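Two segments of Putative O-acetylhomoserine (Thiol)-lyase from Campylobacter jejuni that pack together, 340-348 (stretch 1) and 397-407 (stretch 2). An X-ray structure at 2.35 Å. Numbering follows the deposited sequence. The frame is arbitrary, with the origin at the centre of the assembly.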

# COMPACT_ATOMS: atom_id res chain seq x y z
N SER D 340 4.58 -22.40 -20.46
CA SER D 340 4.60 -21.84 -19.09
C SER D 340 5.77 -22.34 -18.23
O SER D 340 6.65 -23.04 -18.71
CB SER D 340 3.26 -22.02 -18.41
OG SER D 340 3.22 -21.26 -17.21
N GLY D 341 5.78 -21.95 -16.96
CA GLY D 341 6.89 -22.31 -16.07
C GLY D 341 6.78 -23.38 -15.04
O GLY D 341 7.61 -23.46 -14.15
N LEU D 342 5.75 -24.21 -15.15
CA LEU D 342 5.59 -25.28 -14.19
C LEU D 342 6.01 -26.60 -14.80
O LEU D 342 5.73 -26.88 -15.97
CB LEU D 342 4.13 -25.43 -13.81
CG LEU D 342 3.90 -26.38 -12.64
CD1 LEU D 342 4.50 -25.71 -11.39
CD2 LEU D 342 2.43 -26.59 -12.44
N LEU D 343 6.74 -27.41 -14.05
CA LEU D 343 7.13 -28.72 -14.56
C LEU D 343 7.35 -29.64 -13.37
O LEU D 343 7.43 -29.16 -12.23
CB LEU D 343 8.38 -28.65 -15.40
CG LEU D 343 9.75 -28.37 -14.78
CD1 LEU D 343 10.21 -29.55 -13.94
CD2 LEU D 343 10.77 -28.22 -15.89
N SER D 344 7.39 -30.95 -13.60
CA SER D 344 7.66 -31.86 -12.51
C SER D 344 8.59 -32.92 -13.03
O SER D 344 8.79 -33.07 -14.23
CB SER D 344 6.42 -32.49 -11.91
OG SER D 344 5.82 -33.36 -12.83
N PHE D 345 9.27 -33.60 -12.12
CA PHE D 345 10.18 -34.66 -12.52
C PHE D 345 10.29 -35.70 -11.41
O PHE D 345 9.96 -35.42 -10.26
CB PHE D 345 11.59 -34.14 -12.91
CG PHE D 345 12.38 -33.55 -11.78
CD1 PHE D 345 13.20 -34.36 -11.01
CD2 PHE D 345 12.33 -32.21 -11.50
CE1 PHE D 345 13.94 -33.82 -9.98
CE2 PHE D 345 13.05 -31.67 -10.47
CZ PHE D 345 13.87 -32.47 -9.71
N GLU D 346 10.79 -36.87 -11.79
CA GLU D 346 10.98 -37.97 -10.87
C GLU D 346 12.43 -38.10 -10.47
O GLU D 346 13.32 -38.16 -11.32
CB GLU D 346 10.54 -39.30 -11.54
CG GLU D 346 9.08 -39.32 -11.95
CD GLU D 346 8.15 -39.19 -10.76
OE1 GLU D 346 8.39 -39.91 -9.76
OE2 GLU D 346 7.17 -38.42 -10.84
N ALA D 347 12.68 -38.13 -9.16
CA ALA D 347 14.03 -38.30 -8.64
C ALA D 347 14.22 -39.82 -8.58
O ALA D 347 13.32 -40.57 -8.93
CB ALA D 347 14.14 -37.72 -7.26
N LYS D 348 15.40 -40.28 -8.15
CA LYS D 348 15.68 -41.73 -8.07
C LYS D 348 14.69 -42.40 -7.13
O LYS D 348 14.13 -43.43 -7.45
CB LYS D 348 17.13 -42.01 -7.63
CG LYS D 348 18.17 -41.52 -8.66
CD LYS D 348 19.64 -41.75 -8.28
CE LYS D 348 20.05 -41.02 -7.02
NZ LYS D 348 21.51 -41.15 -6.73
N ILE D 397 1.23 -38.93 -9.30
CA ILE D 397 2.26 -38.39 -8.42
C ILE D 397 2.88 -39.55 -7.63
O ILE D 397 2.19 -40.49 -7.34
CB ILE D 397 1.70 -37.39 -7.41
CG1 ILE D 397 1.05 -36.20 -8.13
CG2 ILE D 397 2.80 -36.91 -6.45
CD1 ILE D 397 0.29 -35.23 -7.22
N THR D 398 4.16 -39.49 -7.32
CA THR D 398 4.81 -40.55 -6.57
C THR D 398 5.62 -39.96 -5.42
O THR D 398 5.73 -38.77 -5.28
CB THR D 398 5.83 -41.33 -7.42
OG1 THR D 398 7.00 -40.53 -7.65
CG2 THR D 398 5.22 -41.80 -8.75
N LYS D 399 6.24 -40.82 -4.64
CA LYS D 399 7.08 -40.37 -3.54
C LYS D 399 8.40 -39.74 -4.03
O LYS D 399 9.13 -39.10 -3.24
CB LYS D 399 7.39 -41.52 -2.55
CG LYS D 399 6.29 -41.86 -1.54
CD LYS D 399 6.50 -43.09 -0.67
CE LYS D 399 7.80 -43.16 0.13
NZ LYS D 399 7.91 -42.29 1.32
N ALA D 400 8.73 -39.97 -5.29
CA ALA D 400 9.96 -39.44 -5.88
C ALA D 400 9.70 -38.17 -6.67
O ALA D 400 10.63 -37.53 -7.15
CB ALA D 400 10.59 -40.51 -6.77
N THR D 401 8.43 -37.79 -6.79
CA THR D 401 8.05 -36.61 -7.56
C THR D 401 8.39 -35.26 -6.97
O THR D 401 8.14 -35.00 -5.80
CB THR D 401 6.55 -36.61 -7.84
OG1 THR D 401 6.19 -37.81 -8.56
CG2 THR D 401 6.18 -35.42 -8.67
N ILE D 402 8.95 -34.40 -7.81
CA ILE D 402 9.32 -33.05 -7.44
C ILE D 402 8.68 -32.10 -8.41
O ILE D 402 8.67 -32.38 -9.60
CB ILE D 402 10.83 -32.83 -7.50
CG1 ILE D 402 11.44 -33.48 -6.27
CG2 ILE D 402 11.18 -31.33 -7.44
CD1 ILE D 402 12.96 -33.44 -6.25
N ARG D 403 8.16 -31.00 -7.89
CA ARG D 403 7.52 -30.01 -8.73
C ARG D 403 8.36 -28.73 -8.66
O ARG D 403 8.82 -28.35 -7.60
CB ARG D 403 6.14 -29.67 -8.20
CG ARG D 403 5.35 -28.78 -9.14
CD ARG D 403 4.06 -28.16 -8.60
NE ARG D 403 3.74 -27.54 -7.32
CZ ARG D 403 4.00 -26.35 -6.85
NH1 ARG D 403 4.90 -25.63 -7.43
NH2 ARG D 403 3.52 -26.02 -5.65
N LEU D 404 8.59 -28.11 -9.81
CA LEU D 404 9.35 -26.90 -9.87
C LEU D 404 8.56 -25.79 -10.50
O LEU D 404 7.78 -26.02 -11.39
CB LEU D 404 10.59 -27.05 -10.76
CG LEU D 404 11.65 -28.11 -10.44
CD1 LEU D 404 12.77 -27.94 -11.42
CD2 LEU D 404 12.18 -27.95 -9.02
N SER D 405 8.76 -24.58 -10.01
CA SER D 405 8.13 -23.40 -10.57
C SER D 405 9.36 -22.64 -11.11
O SER D 405 10.17 -22.12 -10.32
CB SER D 405 7.40 -22.55 -9.55
OG SER D 405 6.91 -21.38 -10.19
N ILE D 406 9.48 -22.56 -12.42
CA ILE D 406 10.62 -21.91 -13.03
C ILE D 406 10.47 -20.40 -13.07
O ILE D 406 9.50 -19.87 -13.62
CB ILE D 406 10.91 -22.45 -14.43
CG1 ILE D 406 10.99 -23.98 -14.42
CG2 ILE D 406 12.20 -21.85 -14.97
CD1 ILE D 406 12.06 -24.56 -13.53
N GLY D 407 11.44 -19.72 -12.47
CA GLY D 407 11.44 -18.27 -12.37
C GLY D 407 12.06 -17.53 -13.52
O GLY D 407 12.19 -18.07 -14.61
O HOH W 1 6.90 -20.55 -12.92

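The carboxylate of Glu346 reaches across to a tight turn and takes a hydroxyl on each oxygen. Thr398 OG1 donates to Glu346 OE1 at 2.6 Å, and Thr401 OG1 donates to Glu346 OE2, also at 2.6 Å. These two threonines are the first and last residues of a type I turn, closed by Thr401 N to Thr398 O at 3.2 Å. Each hydroxyl also accepts an amide proton within the turn, Thr398 OG1 from Ala400 N at 3.0 Å and Thr401 OG1 from Thr398 N at 2.9 Å, so the carboxylate is tied into a network that already braces the turn.

Beyond the turn, strand 401-405 runs antiparallel to stretch 1, with an angle of 156° between strand directions and axes 4.7 Å apart at closest approach. The register is fixed by paired amides: Leu343 N to Leu404 O at 3.2 Å and Leu404 N to Leu343 O at 2.9 Å, then Phe345 N to Ile402 O at 2.9 Å and Ile402 N to Phe345 O at 2.8 Å. Angles at hydrogen of 158-177° support all four. The ladder continues past both ends of strand 401-405, through Ala347 N to Ala400 O at 2.9 Å and Ile406 N to Gly341 O at 2.7 Å. Near Gly341, a water donates to Ile406 O at 2.8 Å and weakly to Gly341 O at 3.2 Å.

Side chains alternate between the sheet's faces. On the face bearing Leu343, Phe345, Ile402 and Leu404, the contacts are apolar. Ile402 CB lies 4.0 Å from the Phe345 ring centroid, 19° off the normal, a CH-pi contact over one face; Leu404 CG meets the ring edge, 3.8 Å from Phe345 CE2. Leu343 CD1 and Leu404 CD1 follow at 3.9 Å. On the other face, Leu342 CD1 lies 3.7 Å from Arg403 CD, in the arginine's aliphatic part.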